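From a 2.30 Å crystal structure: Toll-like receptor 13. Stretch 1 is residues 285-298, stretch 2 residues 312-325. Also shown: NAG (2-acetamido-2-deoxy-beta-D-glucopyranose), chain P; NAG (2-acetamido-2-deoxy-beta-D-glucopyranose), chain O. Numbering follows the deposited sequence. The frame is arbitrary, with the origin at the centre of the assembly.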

# COMPACT_ATOMS: atom_id res chain seq x y z
N VAL A 285 -32.13 -8.97 -24.05
CA VAL A 285 -31.23 -7.96 -23.54
C VAL A 285 -31.76 -6.58 -23.97
O VAL A 285 -31.88 -6.27 -25.15
CB VAL A 285 -29.78 -8.23 -23.98
CG1 VAL A 285 -28.82 -7.20 -23.38
CG2 VAL A 285 -29.36 -9.63 -23.51
N PHE A 286 -32.05 -5.75 -22.97
CA PHE A 286 -32.93 -4.60 -23.15
C PHE A 286 -32.37 -3.40 -22.37
O PHE A 286 -32.91 -3.00 -21.34
CB PHE A 286 -34.32 -4.98 -22.64
CG PHE A 286 -35.46 -4.38 -23.41
CD1 PHE A 286 -35.47 -4.41 -24.80
CD2 PHE A 286 -36.55 -3.82 -22.75
CE1 PHE A 286 -36.52 -3.87 -25.52
CE2 PHE A 286 -37.60 -3.27 -23.46
CZ PHE A 286 -37.59 -3.30 -24.84
N GLN A 287 -31.29 -2.82 -22.89
CA GLN A 287 -30.44 -1.89 -22.16
C GLN A 287 -30.34 -0.45 -22.65
O GLN A 287 -30.60 -0.14 -23.80
CB GLN A 287 -29.01 -2.44 -22.10
CG GLN A 287 -28.86 -3.74 -21.37
CD GLN A 287 -27.40 -4.08 -21.18
OE1 GLN A 287 -26.54 -3.57 -21.91
NE2 GLN A 287 -27.10 -4.89 -20.18
N LYS A 288 -29.90 0.42 -21.73
CA LYS A 288 -29.57 1.82 -22.04
C LYS A 288 -30.78 2.70 -22.33
O LYS A 288 -30.89 3.30 -23.40
CB LYS A 288 -28.48 1.94 -23.13
CG LYS A 288 -27.09 1.49 -22.65
CD LYS A 288 -25.99 1.78 -23.67
CE LYS A 288 -24.73 0.94 -23.40
NZ LYS A 288 -23.68 1.09 -24.47
N ASN A 289 -31.67 2.78 -21.35
CA ASN A 289 -32.74 3.77 -21.37
C ASN A 289 -33.73 3.45 -22.47
O ASN A 289 -34.23 4.31 -23.20
CB ASN A 289 -32.15 5.16 -21.55
CG ASN A 289 -33.15 6.25 -21.42
OD1 ASN A 289 -34.09 6.17 -20.61
ND2 ASN A 289 -33.00 7.27 -22.25
N VAL A 290 -34.03 2.17 -22.55
CA VAL A 290 -34.89 1.65 -23.58
C VAL A 290 -36.33 1.58 -23.04
O VAL A 290 -37.29 1.58 -23.80
CB VAL A 290 -34.29 0.30 -24.07
CG1 VAL A 290 -35.24 -0.85 -23.86
CG2 VAL A 290 -33.88 0.41 -25.52
N THR A 291 -36.49 1.58 -21.72
CA THR A 291 -37.80 1.46 -21.10
C THR A 291 -37.86 2.08 -19.69
O THR A 291 -36.84 2.48 -19.14
CB THR A 291 -38.21 -0.03 -20.97
OG1 THR A 291 -39.58 -0.12 -20.57
CG2 THR A 291 -37.35 -0.72 -19.93
N ASN A 292 -39.06 2.19 -19.14
CA ASN A 292 -39.25 2.50 -17.74
C ASN A 292 -40.04 1.40 -17.04
O ASN A 292 -40.27 0.35 -17.63
CB ASN A 292 -39.84 3.90 -17.50
CG ASN A 292 -41.20 4.13 -18.16
OD1 ASN A 292 -41.95 3.20 -18.50
ND2 ASN A 292 -41.54 5.41 -18.32
N ALA A 293 -40.44 1.61 -15.79
CA ALA A 293 -41.10 0.55 -15.02
C ALA A 293 -42.36 0.07 -15.69
O ALA A 293 -42.66 -1.13 -15.68
CB ALA A 293 -41.41 1.02 -13.62
N GLU A 294 -43.12 1.00 -16.26
CA GLU A 294 -44.42 0.67 -16.80
C GLU A 294 -44.28 -0.13 -18.09
O GLU A 294 -45.04 -1.06 -18.35
CB GLU A 294 -45.25 1.94 -17.01
CG GLU A 294 -45.78 2.11 -18.40
CD GLU A 294 -47.28 2.02 -18.41
OE1 GLU A 294 -47.85 1.57 -17.40
OE2 GLU A 294 -47.88 2.37 -19.45
N GLY A 295 -43.25 0.18 -18.88
CA GLY A 295 -42.95 -0.59 -20.06
C GLY A 295 -42.56 -2.03 -19.75
O GLY A 295 -42.80 -2.92 -20.54
N ILE A 296 -41.94 -2.25 -18.59
CA ILE A 296 -41.63 -3.60 -18.13
C ILE A 296 -42.92 -4.40 -17.98
O ILE A 296 -42.96 -5.58 -18.28
CB ILE A 296 -40.85 -3.59 -16.78
CG1 ILE A 296 -39.45 -3.01 -16.96
CG2 ILE A 296 -40.73 -4.99 -16.17
CD1 ILE A 296 -38.74 -2.76 -15.64
N LYS A 297 -43.97 -3.74 -17.49
CA LYS A 297 -45.29 -4.36 -17.32
C LYS A 297 -45.87 -4.79 -18.66
O LYS A 297 -46.49 -5.85 -18.78
CB LYS A 297 -46.26 -3.40 -16.61
CG LYS A 297 -46.14 -3.38 -15.08
CD LYS A 297 -46.86 -2.17 -14.50
CE LYS A 297 -46.85 -2.17 -12.97
NZ LYS A 297 -47.49 -0.96 -12.37
N GLN A 298 -45.67 -3.96 -19.68
CA GLN A 298 -46.16 -4.30 -21.01
C GLN A 298 -45.39 -5.48 -21.58
O GLN A 298 -46.00 -6.46 -22.04
CB GLN A 298 -46.05 -3.10 -21.94
CG GLN A 298 -46.65 -1.82 -21.38
CD GLN A 298 -46.68 -0.70 -22.40
OE1 GLN A 298 -46.12 0.37 -22.17
NE2 GLN A 298 -47.34 -0.95 -23.53
N GLN A 312 -28.57 -0.51 -17.22
CA GLN A 312 -28.41 0.86 -17.73
C GLN A 312 -29.72 1.54 -18.13
O GLN A 312 -29.72 2.43 -18.99
CB GLN A 312 -27.41 0.91 -18.88
CG GLN A 312 -25.97 0.55 -18.50
CD GLN A 312 -25.02 0.66 -19.67
OE1 GLN A 312 -24.79 -0.31 -20.39
NE2 GLN A 312 -24.52 1.86 -19.91
N ASN A 313 -30.84 1.13 -17.54
CA ASN A 313 -32.09 1.88 -17.71
C ASN A 313 -32.24 2.98 -16.67
O ASN A 313 -32.78 2.77 -15.58
CB ASN A 313 -33.29 0.94 -17.74
CG ASN A 313 -33.40 0.23 -19.08
OD1 ASN A 313 -33.63 0.87 -20.11
ND2 ASN A 313 -33.23 -1.10 -19.09
N SER A 314 -31.74 4.16 -17.04
CA SER A 314 -31.60 5.28 -16.13
C SER A 314 -32.90 5.79 -15.51
O SER A 314 -32.89 6.46 -14.48
CB SER A 314 -30.85 6.41 -16.84
OG SER A 314 -31.32 6.59 -18.16
N ASP A 315 -34.04 5.46 -16.12
CA ASP A 315 -35.33 5.89 -15.57
C ASP A 315 -35.91 4.93 -14.53
O ASP A 315 -37.01 5.15 -14.02
CB ASP A 315 -36.35 6.11 -16.69
CG ASP A 315 -36.16 7.44 -17.40
OD1 ASP A 315 -35.42 8.30 -16.88
OD2 ASP A 315 -36.73 7.61 -18.50
N LEU A 316 -35.18 3.86 -14.23
CA LEU A 316 -35.58 2.98 -13.14
C LEU A 316 -34.95 3.52 -11.83
O LEU A 316 -33.74 3.40 -11.62
CB LEU A 316 -35.17 1.52 -13.39
CG LEU A 316 -35.73 0.78 -14.61
CD1 LEU A 316 -35.32 -0.69 -14.59
CD2 LEU A 316 -37.27 0.93 -14.73
N ILE A 317 -35.77 4.16 -11.01
CA ILE A 317 -35.32 4.77 -9.77
C ILE A 317 -35.88 4.02 -8.55
O ILE A 317 -35.21 3.84 -7.54
CB ILE A 317 -35.69 6.26 -9.73
CG1 ILE A 317 -35.13 6.95 -10.97
CG2 ILE A 317 -35.18 6.93 -8.41
CD1 ILE A 317 -35.34 8.46 -11.00
N TYR A 318 -37.13 3.60 -8.64
CA TYR A 318 -37.68 2.65 -7.68
C TYR A 318 -38.54 1.59 -8.38
O TYR A 318 -39.10 1.82 -9.46
CB TYR A 318 -38.48 3.36 -6.58
CG TYR A 318 -39.63 4.21 -7.07
CD1 TYR A 318 -39.44 5.56 -7.37
CD2 TYR A 318 -40.90 3.67 -7.22
CE1 TYR A 318 -40.50 6.34 -7.81
CE2 TYR A 318 -41.97 4.45 -7.67
CZ TYR A 318 -41.75 5.77 -7.97
OH TYR A 318 -42.80 6.53 -8.41
N LEU A 319 -38.62 0.42 -7.75
CA LEU A 319 -39.50 -0.64 -8.21
C LEU A 319 -40.28 -1.17 -7.02
O LEU A 319 -39.75 -1.90 -6.20
CB LEU A 319 -38.70 -1.76 -8.88
CG LEU A 319 -38.09 -1.40 -10.24
CD1 LEU A 319 -36.91 -2.30 -10.56
CD2 LEU A 319 -39.15 -1.51 -11.33
N ASN A 320 -41.54 -0.78 -6.91
CA ASN A 320 -42.33 -1.21 -5.77
C ASN A 320 -43.76 -1.55 -6.13
O ASN A 320 -44.64 -1.49 -5.29
CB ASN A 320 -42.29 -0.13 -4.67
CG ASN A 320 -42.88 1.20 -5.11
OD1 ASN A 320 -43.05 1.46 -6.30
ND2 ASN A 320 -43.19 2.07 -4.14
N ASP A 321 -43.98 -1.94 -7.39
CA ASP A 321 -45.35 -2.05 -7.89
C ASP A 321 -45.60 -3.18 -8.89
O ASP A 321 -46.00 -2.92 -10.03
CB ASP A 321 -45.76 -0.72 -8.52
CG ASP A 321 -47.24 -0.56 -8.60
OD1 ASP A 321 -47.94 -1.13 -7.74
OD2 ASP A 321 -47.70 0.12 -9.54
N SER A 322 -45.31 -4.41 -8.48
CA SER A 322 -45.65 -5.58 -9.28
C SER A 322 -45.11 -5.58 -10.71
O SER A 322 -45.67 -6.25 -11.57
CB SER A 322 -47.17 -5.77 -9.28
OG SER A 322 -47.67 -5.79 -7.95
N GLU A 323 -44.02 -4.85 -10.96
CA GLU A 323 -43.45 -4.74 -12.31
C GLU A 323 -43.13 -6.06 -13.01
O GLU A 323 -43.23 -6.18 -14.23
CB GLU A 323 -42.19 -3.86 -12.31
CG GLU A 323 -42.48 -2.36 -12.33
CD GLU A 323 -42.79 -1.78 -10.95
OE1 GLU A 323 -43.38 -0.67 -10.91
OE2 GLU A 323 -42.47 -2.42 -9.92
N PHE A 324 -42.70 -7.05 -12.23
CA PHE A 324 -42.22 -8.30 -12.80
C PHE A 324 -43.20 -9.44 -12.61
O PHE A 324 -42.93 -10.56 -13.04
CB PHE A 324 -40.85 -8.67 -12.20
CG PHE A 324 -39.77 -7.69 -12.56
CD1 PHE A 324 -39.12 -7.78 -13.79
CD2 PHE A 324 -39.41 -6.67 -11.68
CE1 PHE A 324 -38.13 -6.87 -14.15
CE2 PHE A 324 -38.43 -5.76 -12.02
CZ PHE A 324 -37.78 -5.86 -13.26
N ASN A 325 -44.33 -9.16 -11.98
CA ASN A 325 -45.24 -10.24 -11.59
C ASN A 325 -45.89 -11.02 -12.73
O ASN A 325 -46.30 -12.17 -12.55
CB ASN A 325 -46.25 -9.78 -10.54
CG ASN A 325 -45.60 -9.54 -9.18
OD1 ASN A 325 -44.49 -10.02 -8.91
ND2 ASN A 325 -46.28 -8.79 -8.32
C1 NAG P . -43.69 3.33 -4.63
C2 NAG P . -45.08 3.43 -3.98
C3 NAG P . -45.66 4.85 -4.04
C4 NAG P . -44.65 5.88 -3.56
C5 NAG P . -43.33 5.74 -4.33
C6 NAG P . -42.25 6.69 -3.79
C7 NAG P . -46.66 1.52 -4.00
C8 NAG P . -47.90 1.03 -4.69
N2 NAG P . -45.98 2.48 -4.63
O3 NAG P . -46.83 4.97 -3.26
O4 NAG P . -45.19 7.18 -3.72
O5 NAG P . -42.82 4.41 -4.29
O6 NAG P . -41.77 6.32 -2.51
O7 NAG P . -46.34 1.03 -2.92
C1 NAG O . -34.96 9.02 -20.98
C2 NAG O . -33.84 9.99 -21.28
C3 NAG O . -34.53 11.34 -21.34
C4 NAG O . -35.63 11.30 -22.43
C5 NAG O . -36.38 9.95 -22.52
C6 NAG O . -36.98 9.69 -23.90
C7 NAG O . -31.51 9.99 -20.58
C8 NAG O . -30.55 9.63 -19.49
N2 NAG O . -32.79 9.88 -20.28
O3 NAG O . -33.57 12.34 -21.58
O4 NAG O . -36.56 12.34 -22.19
O5 NAG O . -35.58 8.82 -22.21
O6 NAG O . -37.58 8.41 -23.89
O7 NAG O . -31.08 10.38 -21.66
O HOH W 1 -34.65 4.30 -18.85

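The first rule of this contact is that a single buried amide can tie down a turning backbone. At Phe286 the carbonyl O accepts a hydrogen bond from Asn313 ND2 at 3.0 Å, and the other end of that same amide serves the residues that follow. Lys288 turns its CA-to-CB bond away from stretch 2, yet the backbones run close here: Lys288 CA lies 3.1 Å from Gln312 O in a CA-H...O contact. Lys288 and Asn289 both have positive phi, and just beyond them two successive amides face Asn313. Val290 N donates to Asn313 OD1 at 2.8 Å, and Thr291 N adds a weak bond to the same OD1 at 3.4 Å. One side chain thus reads both a carbonyl and the NH groups beyond it.

Asn289 works through water. A single molecule donates to Asn289 OD1 (2.6 Å) and Thr291 O (2.9 Å) and accepts from Asp315 N (3.0 Å), linking one side chain and one carbonyl of stretch 1 to a backbone amide of stretch 2. Asn289 ND2 meanwhile donates to O5 of the chain O NAG at 3.0 Å.

Asn292 then caps the helix, its OD1 taking weak bonds from Glu294 N (3.4 Å) and Gly295 N (3.3 Å), and beyond it Ala293 and Ile296 add apolar packing. Ala293 points toward stretch 2, with CB 4.1 Å from Leu319 CD2 and 4.3 Å from Leu316 CD2. One turn on, Ile296 also points toward it: CD1 meets Leu316 CD2 at 4.1 Å, while CG2 sits over the face of the Phe324 ring, 4.2 Å from its centroid.

The CA-to-CB bond of Lys297 points sideways to stretch 2, but its extended chain carries NZ to Asp321 OD2 at 3.0 Å, a salt bridge. Its aliphatic part passes Glu323, with CG 4.1 Å from Glu323 CA, so one long residue supplies both packing and charge.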